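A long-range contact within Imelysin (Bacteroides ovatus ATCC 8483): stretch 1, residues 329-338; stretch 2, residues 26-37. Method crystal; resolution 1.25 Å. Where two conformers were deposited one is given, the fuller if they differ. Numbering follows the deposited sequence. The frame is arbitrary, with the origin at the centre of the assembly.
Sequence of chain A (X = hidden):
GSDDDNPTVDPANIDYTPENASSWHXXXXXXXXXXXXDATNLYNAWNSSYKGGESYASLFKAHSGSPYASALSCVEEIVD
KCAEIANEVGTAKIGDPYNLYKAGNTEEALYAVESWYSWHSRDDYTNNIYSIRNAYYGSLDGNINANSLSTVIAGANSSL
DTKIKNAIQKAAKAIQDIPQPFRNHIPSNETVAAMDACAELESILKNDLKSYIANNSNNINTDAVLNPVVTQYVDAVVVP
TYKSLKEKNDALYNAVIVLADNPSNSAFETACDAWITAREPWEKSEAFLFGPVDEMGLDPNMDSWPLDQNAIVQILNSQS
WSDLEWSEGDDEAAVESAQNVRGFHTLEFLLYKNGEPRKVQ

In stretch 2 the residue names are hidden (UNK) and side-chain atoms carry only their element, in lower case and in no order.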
ATOM      1  N   GLY A 329      15.626  23.130 -12.924  1.00 31.66           N
ATOM      2  CA  GLY A 329      14.376  22.553 -13.441  1.00 31.43           C
ATOM      3  C   GLY A 329      14.338  21.036 -13.484  1.00 29.29           C
ATOM      4  O   GLY A 329      13.658  20.471 -14.323  1.00 31.11           O
ATOM      5  N   ASP A 330      15.053  20.382 -12.569  1.00 26.95           N
ATOM      6  CA  ASP A 330      15.272  18.924 -12.626  1.00 25.37           C
ATOM      7  C   ASP A 330      14.452  18.298 -11.505  1.00 20.93           C
ATOM      8  O   ASP A 330      14.662  18.633 -10.332  1.00 21.06           O
ATOM      9  CB  ASP A 330      16.773  18.622 -12.478  1.00 26.94           C
ATOM     10  CG  ASP A 330      17.115  17.130 -12.604  1.00 31.23           C
ATOM     11  OD1 ASP A 330      16.203  16.283 -12.711  1.00 30.06           O
ATOM     12  OD2 ASP A 330      18.325  16.814 -12.593  1.00 34.26           O
ATOM     13  N   ASP A 331      13.504  17.435 -11.865  1.00 18.64           N
ATOM     14  CA  ASP A 331      12.612  16.822 -10.872  1.00 18.69           C
ATOM     15  C   ASP A 331      13.151  15.493 -10.318  1.00 15.93           C
ATOM     16  O   ASP A 331      12.508  14.908  -9.425  1.00 17.31           O
ATOM     17  CB  ASP A 331      11.224  16.576 -11.448  1.00 21.24           C
ATOM     18  CG  ASP A 331      10.394  17.836 -11.601  1.00 26.07           C
ATOM     19  OD1 ASP A 331      10.656  18.869 -10.940  1.00 29.80           O
ATOM     20  OD2 ASP A 331       9.403  17.746 -12.358  1.00 38.11           O
ATOM     21  N   GLU A 332      14.301  15.033 -10.806  1.00 16.79           N
ATOM     22  CA  GLU A 332      14.888  13.785 -10.318  0.60 16.11           C
ATOM     23  C   GLU A 332      15.419  13.941  -8.891  1.00 15.71           C
ATOM     24  O   GLU A 332      15.777  15.027  -8.458  1.00 15.62           O
ATOM     25  CB  GLU A 332      16.004  13.312 -11.254  0.60 19.29           C
ATOM     26  CG  GLU A 332      15.495  13.025 -12.671  0.60 25.85           C
ATOM     27  CD  GLU A 332      16.461  12.195 -13.510  0.60 33.72           C
ATOM     28  OE1 GLU A 332      17.648  12.082 -13.146  0.60 33.27           O
ATOM     29  OE2 GLU A 332      16.021  11.654 -14.545  0.60 38.75           O
ATOM     30  N   ALA A 333      15.488  12.842  -8.159  1.00 13.26           N
ATOM     31  CA  ALA A 333      16.051  12.841  -6.833  1.00 12.48           C
ATOM     32  C   ALA A 333      17.538  13.178  -6.888  1.00 11.92           C
ATOM     33  O   ALA A 333      18.211  12.873  -7.862  1.00 14.43           O
ATOM     34  CB  ALA A 333      15.871  11.483  -6.190  1.00 12.79           C
ATOM     35  N   ALA A 334      18.036  13.790  -5.825  1.00 12.34           N
ATOM     36  CA  ALA A 334      19.473  14.028  -5.622  1.00 14.32           C
ATOM     37  C   ALA A 334      20.221  12.747  -5.255  1.00 13.41           C
ATOM     38  O   ALA A 334      21.372  12.561  -5.650  1.00 14.63           O
ATOM     39  CB  ALA A 334      19.692  15.081  -4.520  1.00 15.06           C
ATOM     40  N   VAL A 335      19.577  11.889  -4.461  1.00 12.79           N
ATOM     41  CA  VAL A 335      20.211  10.704  -3.906  1.00 12.93           C
ATOM     42  C   VAL A 335      19.230   9.531  -3.941  1.00 12.58           C
ATOM     43  O   VAL A 335      18.091   9.634  -3.456  1.00 13.57           O
ATOM     44  CB  VAL A 335      20.636  10.925  -2.444  1.00 13.45           C
ATOM     45  CG1 VAL A 335      21.209   9.633  -1.838  1.00 14.26           C
ATOM     46  CG2 VAL A 335      21.674  12.077  -2.316  1.00 13.89           C
ATOM     47  N   GLU A 336      19.708   8.402  -4.464  1.00 13.20           N
ATOM     48  CA  GLU A 336      18.976   7.147  -4.475  1.00 14.04           C
ATOM     49  C   GLU A 336      19.060   6.542  -3.065  1.00 12.99           C
ATOM     50  O   GLU A 336      19.865   5.620  -2.830  1.00 15.64           O
ATOM     51  CB  GLU A 336      19.540   6.221  -5.559  1.00 14.74           C
ATOM     52  CG  GLU A 336      18.667   5.068  -5.911  1.00 20.52           C
ATOM     53  CD  GLU A 336      17.379   5.487  -6.620  1.00 21.88           C
ATOM     54  OE1 GLU A 336      17.426   6.397  -7.500  1.00 23.76           O
ATOM     55  OE2 GLU A 336      16.325   4.867  -6.302  1.00 18.98           O
ATOM     56  N   SER A 337      18.228   7.038  -2.155  1.00 12.79           N
ATOM     57  CA  SER A 337      18.337   6.740  -0.769  1.00 12.01           C
ATOM     58  C   SER A 337      18.065   5.266  -0.444  1.00 13.06           C
ATOM     59  O   SER A 337      17.385   4.553  -1.189  1.00 14.32           O
ATOM     60  CB  SER A 337      17.341   7.602  -0.020  1.00 13.21           C
ATOM     61  OG  SER A 337      17.566   9.012  -0.198  1.00 13.83           O
ATOM     62  N   ALA A 338      18.561   4.857   0.709  1.00 13.96           N
ATOM     63  CA  ALA A 338      18.295   3.527   1.260  1.00 14.36           C
ATOM     64  C   ALA A 338      16.795   3.342   1.496  1.00 14.82           C
ATOM     65  O   ALA A 338      16.061   4.292   1.798  1.00 14.61           O
ATOM     66  CB  ALA A 338      19.058   3.347   2.560  1.00 15.28           C
ATOM     67  N   UNK A  26      15.042  20.034   1.570  1.00 10.55           N
ATOM     68  CA  UNK A  26      15.772  19.250   0.599  1.00 10.51           C
ATOM     69  C   UNK A  26      15.491  17.748   0.692  1.00  9.43           C
ATOM     70  O   UNK A  26      15.384  17.066  -0.344  1.00 11.00           O
ATOM     71  c   UNK A  26      17.641  20.909   0.177  1.00 12.89           C
ATOM     72  o   UNK A  26      17.023  21.375  -0.777  1.00 14.81           O
ATOM     73  n   UNK A  26      18.680  21.539   0.749  1.00 14.61           N
ATOM     74  c   UNK A  26      17.263  19.533   0.739  1.00 11.10           C
ATOM     75  N   UNK A  27      15.418  17.232   1.911  1.00  9.70           N
ATOM     76  CA  UNK A  27      15.207  15.789   2.061  1.00 10.55           C
ATOM     77  C   UNK A  27      13.769  15.401   1.720  1.00 11.12           C
ATOM     78  O   UNK A  27      13.539  14.374   1.094  1.00 11.83           O
ATOM     79  c   UNK A  27      15.876  13.764   3.324  1.00  9.74           C
ATOM     80  o   UNK A  27      16.566   9.672   3.008  1.00 12.41           O
ATOM     81  c   UNK A  27      15.644  15.249   3.415  1.00 11.01           C
ATOM     82  c   UNK A  27      15.117  12.882   4.070  1.00 11.06           C
ATOM     83  c   UNK A  27      16.315  11.031   3.116  1.00 10.75           C
ATOM     84  c   UNK A  27      17.057  11.906   2.357  1.00 10.41           C
ATOM     85  c   UNK A  27      15.334  11.514   3.977  1.00 10.37           C
ATOM     86  c   UNK A  27      16.843  13.248   2.458  1.00 10.60           C
ATOM     87  N   UNK A  28      12.801  16.228   2.120  1.00 11.09           N
ATOM     88  CA  UNK A  28      11.399  16.001   1.703  0.60 11.06           C
ATOM     89  C   UNK A  28      11.323  15.938   0.190  1.00 10.52           C
ATOM     90  O   UNK A  28      10.667  15.055  -0.359  1.00 10.96           O
ATOM     91 se   UNK A  28       8.443  18.062   3.910  0.60 14.79          SE
ATOM     92  c   UNK A  28      10.443  17.081   2.192  0.60 10.66           C
ATOM     93  c   UNK A  28       9.281  19.754   3.507  0.60 10.77           C
ATOM     94  c   UNK A  28       9.947  16.929   3.584  0.60 12.04           C
ATOM     95  N   UNK A  29      11.947  16.920  -0.466  1.00  9.88           N
ATOM     96  CA  UNK A  29      11.964  16.924  -1.923  1.00 10.51           C
ATOM     97  C   UNK A  29      12.574  15.636  -2.477  1.00 10.60           C
ATOM     98  O   UNK A  29      12.060  15.050  -3.424  1.00 10.41           O
ATOM     99  n   UNK A  29      14.401  21.486  -6.149  1.00 17.18           N
ATOM    100  n   UNK A  29      14.428  20.065  -7.930  1.00 18.76           N
ATOM    101  c   UNK A  29      12.707  18.147  -2.506  1.00 10.19           C
ATOM    102  c   UNK A  29      14.168  20.303  -6.646  1.00 16.00           C
ATOM    103  c   UNK A  29      13.385  19.460  -4.446  1.00 12.58           C
ATOM    104  n   UNK A  29      13.722  19.326  -5.862  1.00 15.90           N
ATOM    105  c   UNK A  29      12.831  18.155  -3.977  1.00 12.78           C
ATOM    106  N   UNK A  30      13.698  15.221  -1.900  1.00 10.23           N
ATOM    107  CA  UNK A  30      14.359  14.018  -2.357  1.00  9.80           C
ATOM    108  C   UNK A  30      13.434  12.796  -2.259  1.00  9.66           C
ATOM    109  O   UNK A  30      13.304  12.017  -3.200  1.00 10.68           O
ATOM    110  o   UNK A  30      17.083  12.999  -3.301  1.00 12.52           O
ATOM    111  c   UNK A  30      16.533  12.735  -2.236  1.00 10.67           C
ATOM    112  c   UNK A  30      15.634  13.764  -1.554  1.00 11.59           C
ATOM    113  n   UNK A  30      16.638  11.528  -1.651  1.00 13.19           N
ATOM    114  N   UNK A  31      12.796  12.643  -1.100  1.00  9.40           N
ATOM    115  CA  UNK A  31      11.941  11.474  -0.883  1.00  9.49           C
ATOM    116  C   UNK A  31      10.704  11.515  -1.796  1.00  9.43           C
ATOM    117  O   UNK A  31      10.314  10.490  -2.372  1.00  9.89           O
ATOM    118  c   UNK A  31      12.835  11.129   1.460  1.00 12.59           C
ATOM    119  c   UNK A  31      11.579  11.364   0.595  1.00 11.10           C
ATOM    120  c   UNK A  31      10.548  10.249   0.845  1.00 12.82           C
ATOM    121  N   UNK A  32      10.132  12.702  -1.992  1.00  9.42           N
ATOM    122  CA  UNK A  32       8.961  12.851  -2.863  1.00  9.18           C
ATOM    123  C   UNK A  32       9.351  12.610  -4.321  1.00  9.55           C
ATOM    124  O   UNK A  32       8.567  12.043  -5.085  1.00  9.73           O
ATOM    125  c   UNK A  32       8.334  14.229  -2.716  1.00 10.70           C
ATOM    126  N   UNK A  33      10.569  13.042  -4.735  1.00  9.33           N
ATOM    127  CA  UNK A  33      11.068  12.810  -6.092  1.00  9.32           C
ATOM    128  C   UNK A  33      11.208  11.321  -6.356  1.00 10.40           C
ATOM    129  O   UNK A  33      10.851  10.825  -7.420  1.00 10.75           O
ATOM    130  c   UNK A  33      12.386  13.539  -6.284  1.00 10.48           C
ATOM    131  N   UNK A  34      11.745  10.604  -5.369  1.00 11.09           N
ATOM    132  CA  UNK A  34      11.916   9.159  -5.513  1.00 11.04           C
ATOM    133  C   UNK A  34      10.559   8.459  -5.671  1.00 10.70           C
ATOM    134  O   UNK A  34      10.399   7.543  -6.455  1.00 11.91           O
ATOM    135  c   UNK A  34      12.677   8.571  -4.326  1.00 10.96           C
ATOM    136  c   UNK A  34      14.153   8.965  -4.216  1.00 11.31           C
ATOM    137  c   UNK A  34      14.982   8.358  -5.354  1.00 12.79           C
ATOM    138  c   UNK A  34      14.701   8.551  -2.860  1.00 11.27           C
ATOM    139  N   UNK A  35       9.592   8.904  -4.885  1.00 10.10           N
ATOM    140  CA  UNK A  35       8.223   8.351  -4.919  1.00 10.31           C
ATOM    141  C   UNK A  35       7.560   8.604  -6.277  1.00  9.84           C
ATOM    142  O   UNK A  35       6.831   7.755  -6.796  1.00 11.10           O
ATOM    143  c   UNK A  35       7.363   8.918  -3.781  1.00 10.57           C
ATOM    144  c   UNK A  35       7.360   8.215  -2.418  1.00 11.44           C
ATOM    145  c   UNK A  35       6.714   6.817  -2.557  1.00 13.03           C
ATOM    146  c   UNK A  35       6.718   9.083  -1.333  1.00 12.74           C
ATOM    147  N   UNK A  36       7.771   9.802  -6.815  1.00  9.97           N
ATOM    148  CA  UNK A  36       7.246  10.201  -8.116  0.60 10.82           C
ATOM    149  C   UNK A  36       7.843   9.323  -9.213  1.00 11.26           C
ATOM    150  O   UNK A  36       7.132   8.786 -10.067  1.00 10.57           O
ATOM    151  c   UNK A  36       7.564  11.692  -8.320  0.60 12.57           C
ATOM    152  c   UNK A  36       7.608  13.772  -9.682  0.60 13.22           C
ATOM    153  n   UNK A  36       6.221  14.240 -11.708  0.60 16.03           N
ATOM    154  c   UNK A  36       7.588  14.314 -11.102  0.60 15.72           C
ATOM    155  c   UNK A  36       7.282  12.273  -9.664  0.60 12.44           C
ATOM    156  N   UNK A  37       9.159   9.179  -9.190  1.00 10.61           N
ATOM    157  CA  UNK A  37       9.848   8.350 -10.166  1.00 10.92           C
ATOM    158  C   UNK A  37       9.361   6.907 -10.086  1.00 10.78           C
ATOM    159  O   UNK A  37       9.056   6.312 -11.111  1.00 11.83           O
ATOM    160  c   UNK A  37      12.108   7.453 -10.836  1.00 14.23           C
ATOM    161  o   UNK A  37      11.779   9.792 -10.238  1.00 13.34           O
ATOM    162  c   UNK A  37      11.360   8.446  -9.943  1.00 11.95           C
TER
HETATM  163  O   HOH W   1      19.192   9.253   2.025  1.00 15.61           O
HETATM  164  O   HOH W   2      13.794  16.933  -7.381  1.00 19.72           O
HETATM  165  O   HOH W   3      10.745  12.759  -9.771  1.00 17.04           O
HETATM  166  O   HOH W   4      14.178  10.392  -8.977  1.00 21.06           O

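Position 26 has two carbons, the second carrying one oxygen and one nitrogen, and the side chain is out of reach of stretch 1. A carboxamide on a short stem makes it Asn26.

Position 27 has one carbon, then a ring of six carbons bearing one oxygen, and that oxygen lies 3.4 Å from OG of Ser337. The phenol makes it Tyr27. Its CB points sideways, but with chi1 at -159° (t) the ring end comes nearer. Water 1 joins the two hydroxyls, 2.8 Å from OH of Tyr27, to which it donates, and 2.8 Å from OG of Ser337.

Position 28 is an unbranched chain of two carbons, selenium and a carbon, out of reach of stretch 1; it is methionine in its selenium form, Met28.

At position 29 three carbons and a nitrogen lead to a carbon carrying two more nitrogens, one of which lies 2.8 Å from the backbone O of Asp330. This guanidinium identifies Arg29. Its chi angles are all near 180°, and the extended chain brings NH2 to that carbonyl in a hydrogen bond that is weak because its angle is 124°. The carbonyl lies at the guanidinium edge, near its plane. NE of Arg29 donates to water 2 at 2.8 Å, and that water donates to O of Glu332 at 3.0 Å.

Position 30 repeats the pattern of two carbons with one oxygen and one nitrogen. The element labels distinguish the amide ends, and the surroundings agree: the oxygen faces the backbone NH groups of Ala334 and Val335, the nitrogen the carbonyl of Val335. This is Asn30. OD1 accepts from N of Val335 (3.0 Å, 156°) and, weakly, from N of Ala334 (2.8 Å, 121°), while ND2 donates to O of Val335 (3.0 Å, 163°).

Position 31 has one carbon carrying two others and points away, the fork of Val31. Position 32 has a single carbon, out of reach: Ala32.

A lone carbon also marks position 33, but here it points toward stretch 1, 3.4 Å from O of Asp331 and 4.0 Å from CB of Ala333. This is Ala33.

Position 34 has four carbons forked at the second. One terminal carbon lies 3.4 Å from CB of Ala333, the other 3.6 Å from O of Val335. It is Leu34, with CD2 and CD1 making these respective contacts.

The same four-carbon fork at position 35, out of reach of stretch 1, is Leu35.

Position 36 has four carbons in a row ending in nitrogen; the last carbon lies 4.1 Å from OD2 of Asp331. It is Lys36, whose NZ is hydrogen-bonded elsewhere in the structure.

Position 37 has one carbon carrying an oxygen and a carbon. Water 4 links that oxygen (2.8 Å) to N of Ala333, from which it accepts at 2.9 Å. This is Thr37.

The contact thus sets an irregular segment against a helix. Asn30 pairs with both backbone polar groups of Val335, and CA of Ala333 lies 4.9 Å from CA of Asn30, the closest such approach. Ala33 and Leu34 supply apolar packing for the Ala333 methyl, while Arg29 and bridging waters extend the polar links. Together the stretches bury 520 Å².

Stretch 2, residues 26-37: NYMRNVAALLKT
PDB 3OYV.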